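Local coordinates for protein type III restriction-modification enzyme EcoP15I Mod subunit (Escherichia coli, PDB 4ZCF) that methylates an adenine at N6 in one strand of the 5'-CAGCAG-3' site, using S-adenosyl-L-methionine, and joins the Res subunit for DNA restriction, at residues D223-N228 / H241-V246; I120-P125 / I195-D200; I392-R397 / A417-L422; Y126-D131 / D200-S205. All blocks are in the same frame, centred on the assembly; numbering follows the deposited sequence.

Contact 1: D223-N228 / H241-V246; sequences DLVWKN and HEYIIV
The carbonyl oxygen of Ile244 is held by one hydrogen bond and one weaker CA-H...O contact. Leu224 N donates to Ile244 O at 2.8 Å, almost straight (170°) and in the carbonyl plane; Asp223 CA supplies the weaker contact. Ile244 N answers to Leu224 O at 3.0 Å. A second two-way pair joins Trp226 and Glu242, with Trp226 N to Glu242 O at 2.9 Å. Strand 241-248 runs antiparallel to both neighbours, 220-227 and 193-199, in the Rossmann-like methyltransferase sheet. On one face Leu224 CD1 meets Ile244 CB and Val246 CG2, both at 4.0 Å, and helix 420-430 packs on this side. Glu242 and Trp226 lie side by side there. Glu242 OE2 sits at the ring edge, 3.5 Å from Trp226 CE3, with the carboxylate turned 82° to the ring, and bonds Tyr126 OH. An alanine here would probably leave the Tyr126 hydroxyl without this acceptor and the Trp226 edge less well packed. On the other face Val225 points CG1 at His241 CD2 (3.7 Å) and CG2 at the Tyr243 ring. His241 NE2 makes a weak bond to Tyr243 OH, while His241 ND1 bonds Ser390 of the second subunit.

Contact 2: I120-P125 / I195-D200; sequences IYIDPP and IFISID
Strands 120-122 and 195-199 run parallel, 8° apart, joined by three backbone bonds: Phe196 N to Ile120 O (2.7 Å), Ile122 N to Phe196 O (3.1 Å) and Ser198 N to Ile122 O (3.2 Å). They are neighbouring central strands of the Rossmann-like methyltransferase fold. The first runs into Asp-Pro-Pro-Tyr, the motif of adenine N6-methyltransferases, where S-adenosylmethionine binding is predicted. On one face Ile120 and Ile195 cross obliquely, Ile120 CG2 meeting Ile195 CD1 at 3.8 Å. Ile122 and Ile197 lie alongside each other, pointing the same way. Helix 171-188, from the chain between the strands, packs on Ile120, Ile195 and Ile197. On the other face Tyr121 CG is anti to the backbone N (chi1 174°), which carries the ring along the sheet past Phe196 CB, which lies at its edge. Its hydroxyl ends at Ser198: Tyr121 OH and Ser198 OG are hydrogen-bonded at 2.4 Å. Pro124 has no N-H to continue the pairing. Its CG meets Ile197 CG2 at 3.8 Å, and Pro124 CD lies 3.2 Å from Ser198 O.

Contact 3: I392-R397 / A417-L422; sequences IHLDGR and AKTIKL
The N-terminus of helix 420-430, with Thr419 as its N-cap, meets the loop that follows strand 391-393, the outermost strand, within this chain, on one side of the methyltransferase sheet. Leu394 carries the contact. Its CG is anti to the backbone N (chi1 178°), so the branch points at the start of the helix. Leu394 CD2 does most of the touching. It lies 3.7 Å from Leu422 N, 3.8 Å from Leu422 CB and 4.0 Å from Thr419 CG2. Leu394 CD1 and CD2 both come near Lys421 CB, with the two side chains crossing at about a right angle. Thr419 CG2 also faces the backbone at Asp395 O and Gly396 CA. The other branch of Thr419 does the capping. OG1 is anti to the backbone N (chi1 166°), and Lys421 N donates to Thr419 OG1 at 3.2 Å. Glu402 backs the cap through bonds to Thr419 OG1 and Ile420 N. In the loop, Arg397 NE and Asp395 OD2 form a salt bridge at 3.2 Å, with the oxygen well out of the guanidinium plane. This is charge attraction without a directed N-H. No hydrogen bond links the two segments. Thr419 OG1 and Ile420 N turn to Glu402, and Asp395 to Arg397. The join is made by van der Waals contact, mainly of one leucine methyl. The carboxylate of Glu402 would probably be favoured by the positive end of the helix.

Contact 4: Y126-D131 / D200-S205; sequences YNTGKD and DHNEFS
Asn127 ND2 donates to Glu203 OE2 at 3.1 Å with a bend (143°). The oxygen lies in the amide plane but is met from above its own carboxylate plane. Asn127 and Glu203 run side by side, and Asn127 CB is also close to that oxygen. Tyr126 turns a ring face to the backbone: Asp200 N lies 4.0 Å above its centre. Tyr126 CD2 touches Asp200 CB at 3.6 Å. Asn202 rests its CG on Asn127 O (3.5 Å), and Asn202 ND2 reaches Thr128 CA at 3.4 Å. A water bridges Thr128 O and Asn202 OD1, donating to both. The next shell fixes these groups. Asp200 OD1 accepts twice, from Asn202 N at 3.1 Å, an Asx turn, and from Asn202 ND2 at 2.7 Å on its syn lone pair. An alanine here would remove both bonds to OD1, and would probably loosen the Asx turn and the set of the Asn202 amide. Thr128 N donates to Asp131 OD2, folding the loop back. Further out, Ser169 O also takes Asn127 ND2, His171 holds Glu203 OE1, and Lys31 holds Asn202 OD1. Tyr126 closes the Asp-Pro-Pro-Tyr motif, so the contact ties the end of this predicted S-adenosylmethionine-binding motif, and the loop after it, to the turn entering helix 204-215. The join is mostly polar. Lys31 and the manganese ion about 4 Å from the Asn202 side chain would probably polarise its amide.

Contacts 1 and 2 are buried and belong to one sheet; contacts 3 and 4 are only partly buried and lie where strands give way to loops and helix starts. Contact 1 is antiparallel and contact 2 parallel, and they adjoin through strands 193-199 and 241-248. Contact 3 extends the sheet outward, since strand 391-393 pairs with 220-227. Contact 4 continues both segments of contact 2 and shares Asp200 with it. Backbone bonds dominate 1 and 2, apolar touches 3, and side-chain and water bonds 4. Polar ends converge between them: Lys418 of contact 3 forms a salt bridge with Asp123 of contact 2. Contacts 1, 3 and 4 also touch the second subunit.

Contact 1: D223-N228 / H241-V246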
loop_
_atom_site.group_PDB
_atom_site.type_symbol
_atom_site.label_atom_id
_atom_site.label_comp_id
_atom_site.label_asym_id
_atom_site.label_seq_id
_atom_site.Cartn_x
_atom_site.Cartn_y
_atom_site.Cartn_z
ATOM N N ASP A 223 -1.660 10.895 -2.284
ATOM C CA ASP A 223 -3.020 11.388 -2.138
ATOM C C ASP A 223 -3.196 12.487 -3.117
ATOM O O ASP A 223 -2.265 13.256 -3.365
ATOM C CB ASP A 223 -3.324 11.860 -0.708
ATOM C CG ASP A 223 -2.975 10.815 0.349
ATOM O OD1 ASP A 223 -3.316 9.604 0.140
ATOM O OD2 ASP A 223 -2.317 11.184 1.356
ATOM N N LEU A 224 -4.375 12.501 -3.738
ATOM C CA LEU A 224 -4.766 13.487 -4.730
ATOM C C LEU A 224 -5.781 14.422 -4.098
ATOM O O LEU A 224 -6.581 14.009 -3.260
ATOM C CB LEU A 224 -5.368 12.825 -5.991
ATOM C CG LEU A 224 -4.574 11.675 -6.627
ATOM C CD1 LEU A 224 -5.501 10.772 -7.466
ATOM C CD2 LEU A 224 -3.421 12.205 -7.487
ATOM N N VAL A 225 -5.716 15.702 -4.490
ATOM C CA VAL A 225 -6.608 16.748 -3.996
ATOM C C VAL A 225 -7.535 17.119 -5.101
ATOM O O VAL A 225 -7.095 17.559 -6.154
ATOM C CB VAL A 225 -5.824 17.933 -3.386
ATOM C CG1 VAL A 225 -6.720 19.138 -3.139
ATOM C CG2 VAL A 225 -5.116 17.498 -2.096
ATOM N N TRP A 226 -8.811 16.809 -4.917
ATOM C CA TRP A 226 -9.850 17.132 -5.897
ATOM C C TRP A 226 -10.574 18.434 -5.480
ATOM O O TRP A 226 -11.359 18.423 -4.534
ATOM C CB TRP A 226 -10.837 15.939 -6.092
ATOM C CG TRP A 226 -11.865 16.142 -7.177
ATOM C CD1 TRP A 226 -11.709 16.844 -8.335
ATOM C CD2 TRP A 226 -13.188 15.602 -7.214
ATOM N NE1 TRP A 226 -12.893 16.876 -9.031
ATOM C CE2 TRP A 226 -13.801 16.073 -8.399
ATOM C CE3 TRP A 226 -13.939 14.787 -6.337
ATOM C CZ2 TRP A 226 -15.123 15.740 -8.744
ATOM C CZ3 TRP A 226 -15.246 14.456 -6.674
ATOM C CH2 TRP A 226 -15.830 14.929 -7.862
ATOM N N LYS A 227 -10.222 19.560 -6.131
ATOM C CA LYS A 227 -10.871 20.857 -5.916
ATOM C C LYS A 227 -12.098 20.826 -6.860
ATOM O O LYS A 227 -11.970 20.988 -8.080
ATOM C CB LYS A 227 -9.885 22.020 -6.153
ATOM C CG LYS A 227 -10.535 23.346 -6.519
ATOM C CD LYS A 227 -10.794 24.260 -5.370
ATOM C CE LYS A 227 -11.254 25.611 -5.886
ATOM N NZ LYS A 227 -12.521 25.567 -6.680
ATOM N N ASN A 228 -13.264 20.479 -6.274
ATOM C CA ASN A 228 -14.523 20.173 -6.942
ATOM C C ASN A 228 -15.712 21.071 -6.639
ATOM O O ASN A 228 -16.801 20.840 -7.174
ATOM C CB ASN A 228 -14.887 18.725 -6.586
ATOM C CG ASN A 228 -15.223 18.484 -5.132
ATOM O OD1 ASN A 228 -14.741 19.165 -4.236
ATOM N ND2 ASN A 228 -16.069 17.486 -4.857
ATOM N N HIS A 241 -12.581 21.371 -1.510
ATOM C CA HIS A 241 -11.875 20.182 -1.915
ATOM C C HIS A 241 -12.154 18.944 -1.056
ATOM O O HIS A 241 -12.645 19.026 0.074
ATOM C CB HIS A 241 -10.358 20.460 -2.016
ATOM C CG HIS A 241 -9.618 20.372 -0.709
ATOM N ND1 HIS A 241 -9.539 21.451 0.144
ATOM C CD2 HIS A 241 -8.932 19.335 -0.163
ATOM C CE1 HIS A 241 -8.813 21.049 1.177
ATOM N NE2 HIS A 241 -8.429 19.782 1.042
ATOM N N GLU A 242 -11.791 17.798 -1.618
ATOM C CA GLU A 242 -11.799 16.502 -0.975
ATOM C C GLU A 242 -10.576 15.720 -1.488
ATOM O O GLU A 242 -9.716 16.289 -2.162
ATOM C CB GLU A 242 -13.131 15.778 -1.176
ATOM C CG GLU A 242 -13.737 15.903 -2.563
ATOM C CD GLU A 242 -14.921 14.981 -2.702
ATOM O OE1 GLU A 242 -16.040 15.395 -2.320
ATOM O OE2 GLU A 242 -14.709 13.814 -3.102
ATOM N N TYR A 243 -10.480 14.451 -1.163
ATOM C CA TYR A 243 -9.292 13.668 -1.491
ATOM C C TYR A 243 -9.569 12.356 -2.183
ATOM O O TYR A 243 -10.685 11.873 -2.192
ATOM C CB TYR A 243 -8.463 13.400 -0.201
ATOM C CG TYR A 243 -8.294 14.593 0.726
ATOM C CD1 TYR A 243 -7.212 15.458 0.588
ATOM C CD2 TYR A 243 -9.199 14.838 1.755
ATOM C CE1 TYR A 243 -7.065 16.572 1.418
ATOM C CE2 TYR A 243 -9.059 15.948 2.597
ATOM C CZ TYR A 243 -7.976 16.800 2.437
ATOM O OH TYR A 243 -7.817 17.891 3.256
ATOM N N ILE A 244 -8.524 11.781 -2.744
ATOM C CA ILE A 244 -8.449 10.463 -3.366
ATOM C C ILE A 244 -7.124 9.855 -2.857
ATOM O O ILE A 244 -6.053 10.291 -3.282
ATOM C CB ILE A 244 -8.577 10.467 -4.923
ATOM C CG1 ILE A 244 -9.838 11.305 -5.376
ATOM C CG2 ILE A 244 -8.601 9.007 -5.476
ATOM C CD1 ILE A 244 -10.140 11.472 -6.865
ATOM N N ILE A 245 -7.214 8.930 -1.871
ATOM C CA ILE A 245 -6.063 8.209 -1.330
ATOM C C ILE A 245 -5.746 7.036 -2.286
ATOM O O ILE A 245 -6.660 6.422 -2.813
ATOM C CB ILE A 245 -6.168 7.802 0.172
ATOM C CG1 ILE A 245 -6.895 6.497 0.374
ATOM C CG2 ILE A 245 -6.732 8.913 1.077
ATOM C CD1 ILE A 245 -6.528 5.864 1.676
ATOM N N VAL A 246 -4.464 6.795 -2.581
ATOM C CA VAL A 246 -4.041 5.759 -3.536
ATOM C C VAL A 246 -3.036 4.815 -2.857
ATOM O O VAL A 246 -2.123 5.279 -2.174
ATOM C CB VAL A 246 -3.468 6.401 -4.841
ATOM C CG1 VAL A 246 -3.181 5.360 -5.907
ATOM C CG2 VAL A 246 -4.392 7.478 -5.393
#

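Contact 2: I120-P125 / I195-D200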
loop_
_atom_site.group_PDB
_atom_site.type_symbol
_atom_site.label_atom_id
_atom_site.label_comp_id
_atom_site.label_asym_id
_atom_site.label_seq_id
_atom_site.Cartn_x
_atom_site.Cartn_y
_atom_site.Cartn_z
ATOM N N ILE A 120 -8.974 -0.642 -8.295
ATOM C CA ILE A 120 -10.165 -0.491 -7.490
ATOM C C ILE A 120 -10.379 0.982 -7.284
ATOM O O ILE A 120 -9.464 1.678 -6.846
ATOM C CB ILE A 120 -10.081 -1.233 -6.126
ATOM C CG1 ILE A 120 -9.893 -2.783 -6.324
ATOM C CG2 ILE A 120 -11.288 -0.886 -5.214
ATOM C CD1 ILE A 120 -9.768 -3.599 -5.012
ATOM N N TYR A 121 -11.579 1.477 -7.635
ATOM C CA TYR A 121 -12.001 2.835 -7.325
ATOM C C TYR A 121 -13.233 2.696 -6.470
ATOM O O TYR A 121 -14.147 1.995 -6.857
ATOM C CB TYR A 121 -12.318 3.715 -8.560
ATOM C CG TYR A 121 -12.886 5.053 -8.112
ATOM C CD1 TYR A 121 -12.089 5.977 -7.431
ATOM C CD2 TYR A 121 -14.253 5.306 -8.180
ATOM C CE1 TYR A 121 -12.623 7.149 -6.907
ATOM C CE2 TYR A 121 -14.803 6.455 -7.614
ATOM C CZ TYR A 121 -13.977 7.387 -7.008
ATOM O OH TYR A 121 -14.502 8.530 -6.473
ATOM N N ILE A 122 -13.280 3.354 -5.328
ATOM C CA ILE A 122 -14.466 3.328 -4.463
ATOM C C ILE A 122 -14.819 4.706 -3.925
ATOM O O ILE A 122 -13.932 5.488 -3.615
ATOM C CB ILE A 122 -14.498 2.233 -3.333
ATOM C CG1 ILE A 122 -13.217 2.168 -2.502
ATOM C CG2 ILE A 122 -14.948 0.883 -3.856
ATOM C CD1 ILE A 122 -13.476 1.677 -1.025
ATOM N N ASP A 123 -16.125 5.003 -3.840
ATOM C CA ASP A 123 -16.620 6.238 -3.240
ATOM C C ASP A 123 -17.451 5.794 -2.024
ATOM O O ASP A 123 -18.652 5.550 -2.133
ATOM C CB ASP A 123 -17.399 7.081 -4.249
ATOM C CG ASP A 123 -18.078 8.328 -3.723
ATOM O OD1 ASP A 123 -17.565 8.922 -2.753
ATOM O OD2 ASP A 123 -19.075 8.768 -4.349
ATOM N N PRO A 124 -16.798 5.563 -0.869
ATOM C CA PRO A 124 -17.545 5.079 0.292
ATOM C C PRO A 124 -18.340 6.206 0.938
ATOM O O PRO A 124 -18.143 7.363 0.570
ATOM C CB PRO A 124 -16.439 4.557 1.210
ATOM C CG PRO A 124 -15.289 5.447 0.941
ATOM C CD PRO A 124 -15.368 5.745 -0.544
ATOM N N PRO A 125 -19.256 5.924 1.876
ATOM C CA PRO A 125 -19.908 7.047 2.566
ATOM C C PRO A 125 -18.841 7.780 3.391
ATOM O O PRO A 125 -17.939 7.162 3.993
ATOM C CB PRO A 125 -20.982 6.382 3.436
ATOM C CG PRO A 125 -20.546 4.960 3.607
ATOM C CD PRO A 125 -19.641 4.608 2.447
ATOM N N ILE A 195 -5.513 0.638 -5.499
ATOM C CA ILE A 195 -6.796 1.054 -4.951
ATOM C C ILE A 195 -6.790 2.590 -4.888
ATOM O O ILE A 195 -5.769 3.170 -4.567
ATOM C CB ILE A 195 -7.181 0.374 -3.589
ATOM C CG1 ILE A 195 -8.587 0.832 -3.105
ATOM C CG2 ILE A 195 -6.103 0.566 -2.506
ATOM C CD1 ILE A 195 -9.284 -0.054 -2.103
ATOM N N PHE A 196 -7.918 3.227 -5.232
ATOM C CA PHE A 196 -8.209 4.674 -5.189
ATOM C C PHE A 196 -9.465 4.832 -4.289
ATOM O O PHE A 196 -10.448 4.116 -4.489
ATOM C CB PHE A 196 -8.492 5.173 -6.621
ATOM C CG PHE A 196 -7.300 5.315 -7.544
ATOM C CD1 PHE A 196 -6.686 4.201 -8.090
ATOM C CD2 PHE A 196 -6.802 6.569 -7.876
ATOM C CE1 PHE A 196 -5.574 4.333 -8.939
ATOM C CE2 PHE A 196 -5.709 6.702 -8.748
ATOM C CZ PHE A 196 -5.115 5.580 -9.289
ATOM N N ILE A 197 -9.399 5.682 -3.234
ATOM C CA ILE A 197 -10.497 5.898 -2.273
ATOM C C ILE A 197 -10.815 7.361 -2.097
ATOM O O ILE A 197 -9.991 8.102 -1.553
ATOM C CB ILE A 197 -10.294 5.221 -0.884
ATOM C CG1 ILE A 197 -9.674 3.807 -0.988
ATOM C CG2 ILE A 197 -11.624 5.214 -0.072
ATOM C CD1 ILE A 197 -9.243 3.179 0.330
ATOM N N SER A 198 -12.029 7.772 -2.519
ATOM C CA SER A 198 -12.538 9.135 -2.366
ATOM C C SER A 198 -12.995 9.335 -0.941
ATOM O O SER A 198 -13.684 8.479 -0.393
ATOM C CB SER A 198 -13.742 9.380 -3.275
ATOM O OG SER A 198 -13.349 9.608 -4.615
ATOM N N ILE A 199 -12.619 10.474 -0.338
ATOM C CA ILE A 199 -13.031 10.869 1.009
ATOM C C ILE A 199 -12.914 12.330 1.094
ATOM O O ILE A 199 -12.331 12.931 0.211
ATOM C CB ILE A 199 -12.270 10.222 2.209
ATOM C CG1 ILE A 199 -10.867 9.770 1.862
ATOM C CG2 ILE A 199 -13.136 9.197 3.027
ATOM C CD1 ILE A 199 -9.884 10.794 1.966
ATOM N N ASP A 200 -13.427 12.896 2.186
ATOM C CA ASP A 200 -13.376 14.306 2.529
ATOM C C ASP A 200 -12.676 14.415 3.936
ATOM O O ASP A 200 -12.109 13.428 4.389
ATOM C CB ASP A 200 -14.794 14.969 2.393
ATOM C CG ASP A 200 -15.733 15.048 3.597
ATOM O OD1 ASP A 200 -15.547 14.267 4.567
ATOM O OD2 ASP A 200 -16.642 15.906 3.580
#

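Contact 3: I392-R397 / A417-L422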
loop_
_atom_site.group_PDB
_atom_site.type_symbol
_atom_site.label_atom_id
_atom_site.label_comp_id
_atom_site.label_asym_id
_atom_site.label_seq_id
_atom_site.Cartn_x
_atom_site.Cartn_y
_atom_site.Cartn_z
ATOM N N ILE A 392 -6.150 18.256 -8.556
ATOM C CA ILE A 392 -7.084 18.258 -9.709
ATOM C C ILE A 392 -8.252 19.233 -9.525
ATOM O O ILE A 392 -9.028 19.094 -8.575
ATOM C CB ILE A 392 -7.596 16.836 -10.044
ATOM C CG1 ILE A 392 -6.481 15.763 -9.912
ATOM C CG2 ILE A 392 -8.298 16.805 -11.401
ATOM C CD1 ILE A 392 -6.992 14.360 -9.615
ATOM N N HIS A 393 -8.382 20.182 -10.458
ATOM C CA HIS A 393 -9.438 21.202 -10.532
ATOM C C HIS A 393 -10.455 20.741 -11.516
ATOM O O HIS A 393 -10.200 20.735 -12.718
ATOM C CB HIS A 393 -8.880 22.576 -10.984
ATOM C CG HIS A 393 -7.993 23.161 -9.944
ATOM N ND1 HIS A 393 -8.506 23.953 -8.930
ATOM C CD2 HIS A 393 -6.676 22.949 -9.717
ATOM C CE1 HIS A 393 -7.477 24.228 -8.144
ATOM N NE2 HIS A 393 -6.359 23.639 -8.580
ATOM N N LEU A 394 -11.605 20.325 -11.007
ATOM C CA LEU A 394 -12.697 19.823 -11.821
ATOM C C LEU A 394 -13.981 19.969 -11.022
ATOM O O LEU A 394 -14.106 19.369 -9.947
ATOM C CB LEU A 394 -12.427 18.359 -12.192
ATOM C CG LEU A 394 -13.490 17.650 -12.999
ATOM C CD1 LEU A 394 -13.383 18.014 -14.480
ATOM C CD2 LEU A 394 -13.418 16.150 -12.747
ATOM N N ASP A 395 -14.906 20.808 -11.524
ATOM C CA ASP A 395 -16.190 21.061 -10.898
ATOM C C ASP A 395 -16.988 19.758 -10.834
ATOM O O ASP A 395 -17.236 19.117 -11.868
ATOM C CB ASP A 395 -16.971 22.147 -11.675
ATOM C CG ASP A 395 -18.005 22.937 -10.877
ATOM O OD1 ASP A 395 -18.363 22.502 -9.746
ATOM O OD2 ASP A 395 -18.427 24.008 -11.359
ATOM N N GLY A 396 -17.362 19.382 -9.614
ATOM C CA GLY A 396 -18.130 18.172 -9.364
ATOM C C GLY A 396 -19.597 18.303 -9.708
ATOM O O GLY A 396 -20.262 17.290 -9.923
ATOM N N ARG A 397 -20.119 19.551 -9.754
ATOM C CA ARG A 397 -21.528 19.813 -10.066
ATOM C C ARG A 397 -21.993 19.371 -11.478
ATOM O O ARG A 397 -23.194 19.224 -11.692
ATOM C CB ARG A 397 -22.003 21.214 -9.603
ATOM C CG ARG A 397 -21.659 22.381 -10.517
ATOM C CD ARG A 397 -22.163 23.673 -9.909
ATOM N NE ARG A 397 -21.212 24.777 -10.082
ATOM C CZ ARG A 397 -20.579 25.397 -9.085
ATOM N NH1 ARG A 397 -20.793 25.036 -7.825
ATOM N NH2 ARG A 397 -19.735 26.388 -9.341
ATOM N N ALA A 417 -23.457 12.434 -6.500
ATOM C CA ALA A 417 -22.794 11.512 -7.431
ATOM C C ALA A 417 -21.449 12.028 -7.986
ATOM O O ALA A 417 -21.176 13.230 -7.993
ATOM C CB ALA A 417 -23.736 11.150 -8.568
ATOM N N LYS A 418 -20.602 11.110 -8.417
ATOM C CA LYS A 418 -19.331 11.514 -8.971
ATOM C C LYS A 418 -19.493 11.753 -10.442
ATOM O O LYS A 418 -20.215 11.003 -11.122
ATOM C CB LYS A 418 -18.243 10.424 -8.766
ATOM C CG LYS A 418 -17.784 10.187 -7.327
ATOM C CD LYS A 418 -16.902 11.289 -6.784
ATOM C CE LYS A 418 -16.673 11.099 -5.325
ATOM N NZ LYS A 418 -17.873 11.453 -4.541
ATOM N N THR A 419 -18.744 12.734 -10.960
ATOM C CA THR A 419 -18.672 12.956 -12.386
ATOM C C THR A 419 -17.779 11.879 -13.031
ATOM O O THR A 419 -16.824 11.405 -12.423
ATOM C CB THR A 419 -18.326 14.396 -12.756
ATOM O OG1 THR A 419 -17.969 14.412 -14.139
ATOM C CG2 THR A 419 -17.185 14.983 -11.925
ATOM N N ILE A 420 -18.124 11.480 -14.243
ATOM C CA ILE A 420 -17.411 10.506 -15.071
ATOM C C ILE A 420 -16.056 11.067 -15.549
ATOM O O ILE A 420 -15.154 10.293 -15.837
ATOM C CB ILE A 420 -18.333 9.985 -16.240
ATOM C CG1 ILE A 420 -18.651 11.117 -17.273
ATOM C CG2 ILE A 420 -19.629 9.344 -15.683
ATOM C CD1 ILE A 420 -19.640 10.789 -18.443
ATOM N N LYS A 421 -15.894 12.411 -15.572
ATOM C CA LYS A 421 -14.659 13.110 -15.982
ATOM C C LYS A 421 -13.466 12.976 -14.985
ATOM O O LYS A 421 -12.303 13.203 -15.361
ATOM C CB LYS A 421 -14.946 14.586 -16.314
ATOM C CG LYS A 421 -15.981 14.821 -17.421
ATOM C CD LYS A 421 -15.480 14.497 -18.820
ATOM C CE LYS A 421 -16.390 15.043 -19.904
ATOM N NZ LYS A 421 -17.640 14.247 -20.086
ATOM N N LEU A 422 -13.755 12.561 -13.744
ATOM C CA LEU A 422 -12.755 12.374 -12.697
ATOM C C LEU A 422 -12.052 11.005 -12.765
ATOM O O LEU A 422 -10.815 10.946 -12.743
ATOM C CB LEU A 422 -13.399 12.588 -11.294
ATOM C CG LEU A 422 -12.507 12.278 -10.083
ATOM C CD1 LEU A 422 -11.478 13.391 -9.856
ATOM C CD2 LEU A 422 -13.326 11.999 -8.867
#

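Contact 4: Y126-D131 / D200-S205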
loop_
_atom_site.group_PDB
_atom_site.type_symbol
_atom_site.label_atom_id
_atom_site.label_comp_id
_atom_site.label_asym_id
_atom_site.label_seq_id
_atom_site.Cartn_x
_atom_site.Cartn_y
_atom_site.Cartn_z
ATOM N N TYR A 126 -18.874 9.109 3.317
ATOM C CA TYR A 126 -17.972 9.995 4.027
ATOM C C TYR A 126 -18.606 10.069 5.427
ATOM O O TYR A 126 -19.698 9.520 5.618
ATOM C CB TYR A 126 -18.025 11.367 3.340
ATOM C CG TYR A 126 -17.456 11.467 1.933
ATOM C CD1 TYR A 126 -17.013 10.335 1.252
ATOM C CD2 TYR A 126 -17.356 12.699 1.284
ATOM C CE1 TYR A 126 -16.533 10.416 -0.055
ATOM C CE2 TYR A 126 -16.825 12.799 -0.005
ATOM C CZ TYR A 126 -16.409 11.656 -0.667
ATOM O OH TYR A 126 -15.923 11.739 -1.951
ATOM N N ASN A 127 -18.000 10.675 6.418
ATOM C CA ASN A 127 -18.824 10.653 7.641
ATOM C C ASN A 127 -19.182 12.074 8.006
ATOM O O ASN A 127 -18.907 12.562 9.102
ATOM C CB ASN A 127 -18.200 9.809 8.758
ATOM C CG ASN A 127 -19.091 9.371 9.888
ATOM O OD1 ASN A 127 -20.285 9.669 9.976
ATOM N ND2 ASN A 127 -18.477 8.728 10.849
ATOM N N THR A 128 -19.778 12.734 7.005
ATOM C CA THR A 128 -20.237 14.114 6.897
ATOM C C THR A 128 -21.033 14.598 8.095
ATOM O O THR A 128 -20.896 15.764 8.485
ATOM C CB THR A 128 -21.003 14.256 5.558
ATOM O OG1 THR A 128 -20.084 14.262 4.441
ATOM C CG2 THR A 128 -21.876 15.468 5.507
ATOM N N GLY A 129 -21.869 13.717 8.645
ATOM C CA GLY A 129 -22.788 14.017 9.739
ATOM C C GLY A 129 -24.107 14.572 9.223
ATOM O O GLY A 129 -24.939 15.008 10.018
ATOM N N LYS A 130 -24.305 14.554 7.883
ATOM C CA LYS A 130 -25.494 15.037 7.176
ATOM C C LYS A 130 -25.929 14.057 6.054
ATOM O O LYS A 130 -26.984 14.246 5.437
ATOM C CB LYS A 130 -25.226 16.429 6.599
ATOM N N ASP A 131 -25.140 12.985 5.850
ATOM C CA ASP A 131 -25.345 11.935 4.837
ATOM C C ASP A 131 -26.188 10.731 5.299
ATOM O O ASP A 131 -26.493 9.852 4.482
ATOM C CB ASP A 131 -23.979 11.439 4.310
ATOM C CG ASP A 131 -22.972 10.974 5.366
ATOM O OD1 ASP A 131 -23.403 10.591 6.490
ATOM O OD2 ASP A 131 -21.765 11.006 5.077
ATOM N N ASP A 200 -13.427 12.896 2.186
ATOM C CA ASP A 200 -13.376 14.306 2.529
ATOM C C ASP A 200 -12.676 14.415 3.936
ATOM O O ASP A 200 -12.109 13.428 4.389
ATOM C CB ASP A 200 -14.794 14.969 2.393
ATOM C CG ASP A 200 -15.733 15.048 3.597
ATOM O OD1 ASP A 200 -15.547 14.267 4.567
ATOM O OD2 ASP A 200 -16.642 15.906 3.580
ATOM N N HIS A 201 -12.674 15.579 4.584
ATOM C CA HIS A 201 -11.968 15.793 5.864
ATOM C C HIS A 201 -12.463 15.008 7.082
ATOM O O HIS A 201 -11.762 14.937 8.091
ATOM C CB HIS A 201 -11.912 17.282 6.202
ATOM C CG HIS A 201 -13.259 17.864 6.462
ATOM N ND1 HIS A 201 -14.049 18.330 5.433
ATOM C CD2 HIS A 201 -13.916 18.027 7.630
ATOM C CE1 HIS A 201 -15.166 18.743 6.001
ATOM N NE2 HIS A 201 -15.118 18.601 7.325
ATOM N N ASN A 202 -13.674 14.467 7.019
ATOM C CA ASN A 202 -14.244 13.749 8.157
ATOM C C ASN A 202 -13.475 12.505 8.574
ATOM O O ASN A 202 -13.119 12.395 9.747
ATOM C CB ASN A 202 -15.734 13.501 7.965
ATOM C CG ASN A 202 -16.501 14.783 7.884
ATOM O OD1 ASN A 202 -16.588 15.530 8.855
ATOM N ND2 ASN A 202 -16.984 15.120 6.695
ATOM N N GLU A 203 -13.136 11.634 7.607
ATOM C CA GLU A 203 -12.435 10.361 7.837
ATOM C C GLU A 203 -11.090 10.204 7.125
ATOM O O GLU A 203 -10.533 9.103 7.144
ATOM C CB GLU A 203 -13.359 9.167 7.488
ATOM C CG GLU A 203 -14.673 9.138 8.251
ATOM C CD GLU A 203 -14.552 8.949 9.752
ATOM O OE1 GLU A 203 -13.548 8.345 10.194
ATOM O OE2 GLU A 203 -15.459 9.404 10.487
ATOM N N PHE A 204 -10.561 11.280 6.513
ATOM C CA PHE A 204 -9.286 11.233 5.782
ATOM C C PHE A 204 -8.143 10.579 6.572
ATOM O O PHE A 204 -7.613 9.574 6.112
ATOM C CB PHE A 204 -8.899 12.616 5.198
ATOM C CG PHE A 204 -7.539 12.731 4.536
ATOM C CD1 PHE A 204 -7.097 11.765 3.635
ATOM C CD2 PHE A 204 -6.731 13.836 4.762
ATOM C CE1 PHE A 204 -5.856 11.886 3.002
ATOM C CE2 PHE A 204 -5.478 13.947 4.133
ATOM C CZ PHE A 204 -5.054 12.971 3.260
ATOM N N SER A 205 -7.806 11.114 7.765
ATOM C CA SER A 205 -6.725 10.612 8.637
ATOM C C SER A 205 -6.967 9.194 9.125
ATOM O O SER A 205 -6.066 8.363 9.007
ATOM C CB SER A 205 -6.499 11.555 9.813
ATOM O OG SER A 205 -6.742 12.897 9.424
HETATM O O HOH W 1 -18.403 17.496 7.886
#